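Local coordinates for D-isomer specific 2-hydroxyacid dehydrogenase family protein (PDB 3HG7) that probably binds NAD and acts as an oxidoreductase of the D-isomer specific 2-hydroxyacid dehydrogenase family, at residues G223-N228 with M251-V256; T142-G147 with A193-I198. The protein carries 1 engineered substitution. All coordinates share one frame; numbering follows the deposited sequence.

Contact 1: residues G223-N228 with M251-V256; sequences GAILFN and MAVLDV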
# COMPACT_ATOMS: atom_id res chain seq x y z
N GLY A 223 17.18 -15.94 -9.58
CA GLY A 223 17.59 -15.13 -8.43
C GLY A 223 16.82 -13.84 -8.29
O GLY A 223 17.25 -12.92 -7.60
N ALA A 224 15.66 -13.77 -8.94
CA ALA A 224 14.85 -12.56 -8.90
C ALA A 224 14.18 -12.42 -7.55
O ALA A 224 13.89 -13.41 -6.89
CB ALA A 224 13.79 -12.59 -9.97
N ILE A 225 13.95 -11.18 -7.16
CA ILE A 225 13.32 -10.88 -5.89
C ILE A 225 12.03 -10.21 -6.30
O ILE A 225 12.04 -9.23 -7.03
CB ILE A 225 14.18 -9.93 -5.03
CG1 ILE A 225 15.52 -10.61 -4.71
CG2 ILE A 225 13.44 -9.54 -3.73
CD1 ILE A 225 16.63 -9.69 -4.22
N LEU A 226 10.92 -10.74 -5.82
CA LEU A 226 9.60 -10.17 -6.09
C LEU A 226 9.00 -9.52 -4.85
O LEU A 226 8.89 -10.20 -3.85
CB LEU A 226 8.64 -11.27 -6.55
CG LEU A 226 7.16 -10.90 -6.70
CD1 LEU A 226 6.96 -9.81 -7.74
CD2 LEU A 226 6.34 -12.12 -7.04
N PHE A 227 8.61 -8.25 -4.96
CA PHE A 227 7.85 -7.54 -3.90
C PHE A 227 6.40 -7.42 -4.30
O PHE A 227 6.09 -7.01 -5.43
CB PHE A 227 8.34 -6.10 -3.73
CG PHE A 227 9.70 -5.98 -3.09
CD1 PHE A 227 9.80 -5.50 -1.80
CD2 PHE A 227 10.86 -6.28 -3.80
CE1 PHE A 227 11.06 -5.37 -1.18
CE2 PHE A 227 12.11 -6.15 -3.21
CZ PHE A 227 12.21 -5.68 -1.90
N ASN A 228 5.50 -7.70 -3.35
CA ASN A 228 4.12 -7.31 -3.55
C ASN A 228 3.65 -6.40 -2.45
O ASN A 228 3.54 -6.83 -1.29
CB ASN A 228 3.18 -8.50 -3.63
CG ASN A 228 1.75 -8.07 -4.06
OD1 ASN A 228 1.55 -6.97 -4.59
ND2 ASN A 228 0.78 -8.92 -3.81
N MET A 251 13.53 -14.93 -4.16
CA MET A 251 12.96 -14.51 -2.89
C MET A 251 11.66 -13.80 -3.16
O MET A 251 11.47 -13.25 -4.26
CB MET A 251 13.93 -13.56 -2.16
CG MET A 251 15.20 -14.21 -1.56
SD MET A 251 15.06 -14.80 0.15
CE MET A 251 13.75 -13.71 0.73
N ALA A 252 10.77 -13.78 -2.17
CA ALA A 252 9.57 -12.94 -2.24
C ALA A 252 9.44 -12.10 -0.96
O ALA A 252 9.70 -12.61 0.13
CB ALA A 252 8.35 -13.79 -2.43
N VAL A 253 9.07 -10.84 -1.11
CA VAL A 253 8.80 -9.96 0.05
C VAL A 253 7.38 -9.49 -0.10
O VAL A 253 7.07 -8.74 -1.03
CB VAL A 253 9.74 -8.71 0.07
CG1 VAL A 253 9.48 -7.82 1.32
CG2 VAL A 253 11.20 -9.15 0.03
N LEU A 254 6.53 -9.89 0.84
CA LEU A 254 5.11 -9.61 0.70
C LEU A 254 4.60 -8.82 1.88
O LEU A 254 4.78 -9.25 3.02
CB LEU A 254 4.31 -10.92 0.63
CG LEU A 254 4.62 -11.97 -0.44
CD1 LEU A 254 3.45 -12.94 -0.47
CD2 LEU A 254 4.83 -11.34 -1.81
N ASP A 255 4.00 -7.67 1.59
CA ASP A 255 3.42 -6.82 2.64
C ASP A 255 1.90 -7.03 2.70
O ASP A 255 1.25 -6.70 3.69
CB ASP A 255 3.75 -5.34 2.37
CG ASP A 255 3.37 -4.44 3.52
OD1 ASP A 255 3.70 -4.80 4.69
OD2 ASP A 255 2.68 -3.42 3.27
N VAL A 256 1.35 -7.64 1.65
CA VAL A 256 -0.12 -7.78 1.50
C VAL A 256 -0.49 -9.20 1.10
O VAL A 256 0.32 -9.94 0.52
CB VAL A 256 -0.67 -6.79 0.48
CG1 VAL A 256 -0.54 -5.37 1.01
CG2 VAL A 256 0.01 -6.96 -0.90
O HOH W 1 0.99 -10.79 -2.11
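Phe227 and Val253 lie side by side on one face of two parallel strands, 225-228 and 251-254. The chi1 of -72° places the Phe227 ring anti to its carbonyl carbon and chi2 of -108° turns one face to Val253, whose CB rests on it in a CH-pi contact 4.0 Å from the ring centroid, offset toward the CD1-CE1 rim. Val253 CG1 and CG2 both reach CE1. His110 and Tyr106 of helix 100-115 cover this face. On the other face Leu254 CD2 packs against Asn228 CB at 3.8 Å, while Leu240 of helix 237-245 touches Ala252 and Leu254.

Past the end of strand 251-254, the side chain of Val256 crosses that of Asn228 at about a right angle, with Val256 CG2 3.6 Å from Asn228 ND2. That nitrogen donates to Arg231 O and, over a short distance of less certain length, to a water that in turn donates to Val256 O (2.8 Å); OD1 accepts from Gly230 N, so both ends of the amide are engaged. Five backbone hydrogen bonds join the segments, the first from Met251 N to Ala224 O and the last, nearly straight, from Asp255 N to Asn228 O (3.0 Å). Strand 225-228, helix 237-245 and strand 251-254 form a beta-alpha-beta unit of the Rossmann-type domain.

Contact 2: residues T142-G147 with A193-I198; sequences TLLILG and AQADVI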
# COMPACT_ATOMS: atom_id res chain seq x y z
N THR A 142 18.50 -4.63 -13.06
CA THR A 142 17.24 -4.15 -13.63
C THR A 142 16.08 -4.23 -12.65
O THR A 142 15.74 -5.33 -12.16
CB THR A 142 16.78 -4.99 -14.81
OG1 THR A 142 16.83 -6.37 -14.43
CG2 THR A 142 17.68 -4.74 -16.01
N LEU A 143 15.48 -3.08 -12.41
CA LEU A 143 14.28 -2.98 -11.57
C LEU A 143 13.09 -2.95 -12.52
O LEU A 143 13.05 -2.10 -13.39
CB LEU A 143 14.32 -1.69 -10.74
CG LEU A 143 13.16 -1.39 -9.78
CD1 LEU A 143 12.86 -2.57 -8.86
CD2 LEU A 143 13.42 -0.13 -8.93
N LEU A 144 12.17 -3.90 -12.37
CA LEU A 144 10.85 -3.83 -13.02
C LEU A 144 9.78 -3.42 -12.01
O LEU A 144 9.64 -4.08 -10.96
CB LEU A 144 10.46 -5.21 -13.56
CG LEU A 144 9.09 -5.26 -14.25
CD1 LEU A 144 9.01 -4.21 -15.36
CD2 LEU A 144 8.81 -6.65 -14.78
N ILE A 145 9.02 -2.38 -12.32
CA ILE A 145 7.93 -1.93 -11.45
C ILE A 145 6.60 -2.01 -12.20
O ILE A 145 6.49 -1.52 -13.34
CB ILE A 145 8.15 -0.48 -10.93
CG1 ILE A 145 9.52 -0.35 -10.26
CG2 ILE A 145 6.98 -0.06 -9.99
CD1 ILE A 145 9.89 1.09 -9.84
N LEU A 146 5.63 -2.68 -11.58
CA LEU A 146 4.25 -2.75 -12.07
C LEU A 146 3.43 -1.71 -11.33
O LEU A 146 3.16 -1.82 -10.14
CB LEU A 146 3.65 -4.14 -11.85
CG LEU A 146 4.51 -5.37 -12.15
CD1 LEU A 146 3.62 -6.59 -12.15
CD2 LEU A 146 5.23 -5.24 -13.48
N GLY A 147 3.06 -0.67 -12.06
CA GLY A 147 2.33 0.45 -11.49
C GLY A 147 3.20 1.68 -11.64
O GLY A 147 4.35 1.70 -11.20
N ALA A 193 11.78 -11.44 -17.80
CA ALA A 193 12.92 -12.25 -18.12
C ALA A 193 14.22 -11.53 -17.82
O ALA A 193 15.21 -12.18 -17.53
CB ALA A 193 12.88 -12.66 -19.60
N GLN A 194 14.21 -10.20 -17.90
CA GLN A 194 15.42 -9.41 -17.65
C GLN A 194 15.38 -8.67 -16.30
O GLN A 194 16.22 -7.78 -16.05
CB GLN A 194 15.69 -8.43 -18.80
CG GLN A 194 14.76 -7.22 -18.86
CD GLN A 194 14.66 -6.65 -20.26
OE1 GLN A 194 14.22 -7.34 -21.18
NE2 GLN A 194 15.08 -5.40 -20.43
N ALA A 195 14.43 -9.03 -15.45
CA ALA A 195 14.22 -8.36 -14.15
C ALA A 195 14.97 -9.03 -12.98
O ALA A 195 14.79 -10.22 -12.71
CB ALA A 195 12.71 -8.25 -13.84
N ASP A 196 15.80 -8.26 -12.29
CA ASP A 196 16.48 -8.78 -11.11
C ASP A 196 15.60 -8.60 -9.88
O ASP A 196 15.59 -9.45 -8.97
CB ASP A 196 17.82 -8.08 -10.92
CG ASP A 196 18.74 -8.31 -12.08
OD1 ASP A 196 18.89 -9.50 -12.46
OD2 ASP A 196 19.28 -7.32 -12.63
N VAL A 197 14.90 -7.47 -9.87
CA VAL A 197 13.98 -7.13 -8.79
C VAL A 197 12.67 -6.76 -9.47
O VAL A 197 12.67 -6.04 -10.48
CB VAL A 197 14.48 -5.93 -7.96
CG1 VAL A 197 13.56 -5.69 -6.76
CG2 VAL A 197 15.91 -6.17 -7.45
N ILE A 198 11.56 -7.26 -8.93
CA ILE A 198 10.23 -6.96 -9.43
C ILE A 198 9.40 -6.36 -8.31
O ILE A 198 9.35 -6.92 -7.20
CB ILE A 198 9.50 -8.23 -9.95
CG1 ILE A 198 10.36 -8.99 -10.96
CG2 ILE A 198 8.19 -7.84 -10.63
CD1 ILE A 198 10.09 -10.48 -10.96
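In the Rossmann-type sheet, strand 142-146 is the one that runs into Gly147, the first glycine of a GxGxxG pattern consistent with a dinucleotide-binding turn; the contact joins its beginning to the entry of strand 197-200. The two strands are parallel, with Leu143 opposite Val197 and Leu144 opposite Ile198. Leu144 N donates to Val197 O at 2.9 Å in a nearly straight bond.

On one face Leu143 reaches over with CD1, which lies 3.8 Å from Val197 CG1; its CG is anti to the backbone N (chi1 -180°) and the chi2 of 51° brings that methyl nearer the partner strand. Met164 touches both residues. On the opposite face Leu144 CB meets Ala195 CB at 3.8 Å, while Leu144 CD2 lies loosely against Ile198 CG2 (4.4 Å), and Leu192 of helix 188-193 packs on Leu144 and Ile198.

At the start of the pairing Thr142 O is gripped by two successive amides, Val197 N at 3.2 Å and Asp196 N at 2.9 Å, the latter in the carbonyl plane. The Asp196 carboxylate turns back to strand 142-146, while its OD1 forms a salt bridge with Lys221. Its other oxygen, OD2, accepts a hydrogen bond from Thr142 N at 2.8 Å on the anti side, 23° out of the carboxylate plane.

Overall arrangement
Both contacts lie in the seven-stranded parallel sheet of the predicted NAD-binding domain. From the N terminus, the chain first completes the separate five-stranded sheet, then enters strand 142-146. Contact 2 closes a loop of 45 residues that passes through helix 150-161, strands 165-169 and 181-183 and helix 188-193 before returning alongside. Contact 1 opens only afterwards and closes a shorter loop of 22 residues around helix 237-245, so the two follow in series and neither nests nor crosses. They adjoin through neighbouring strands 197-200 and 225-228: Ile198 O and N probably bond to Phe227 N and Ile225 O, so that strands 142-146, 197-200, 225-228 and 251-254 stand side by side in the sheet.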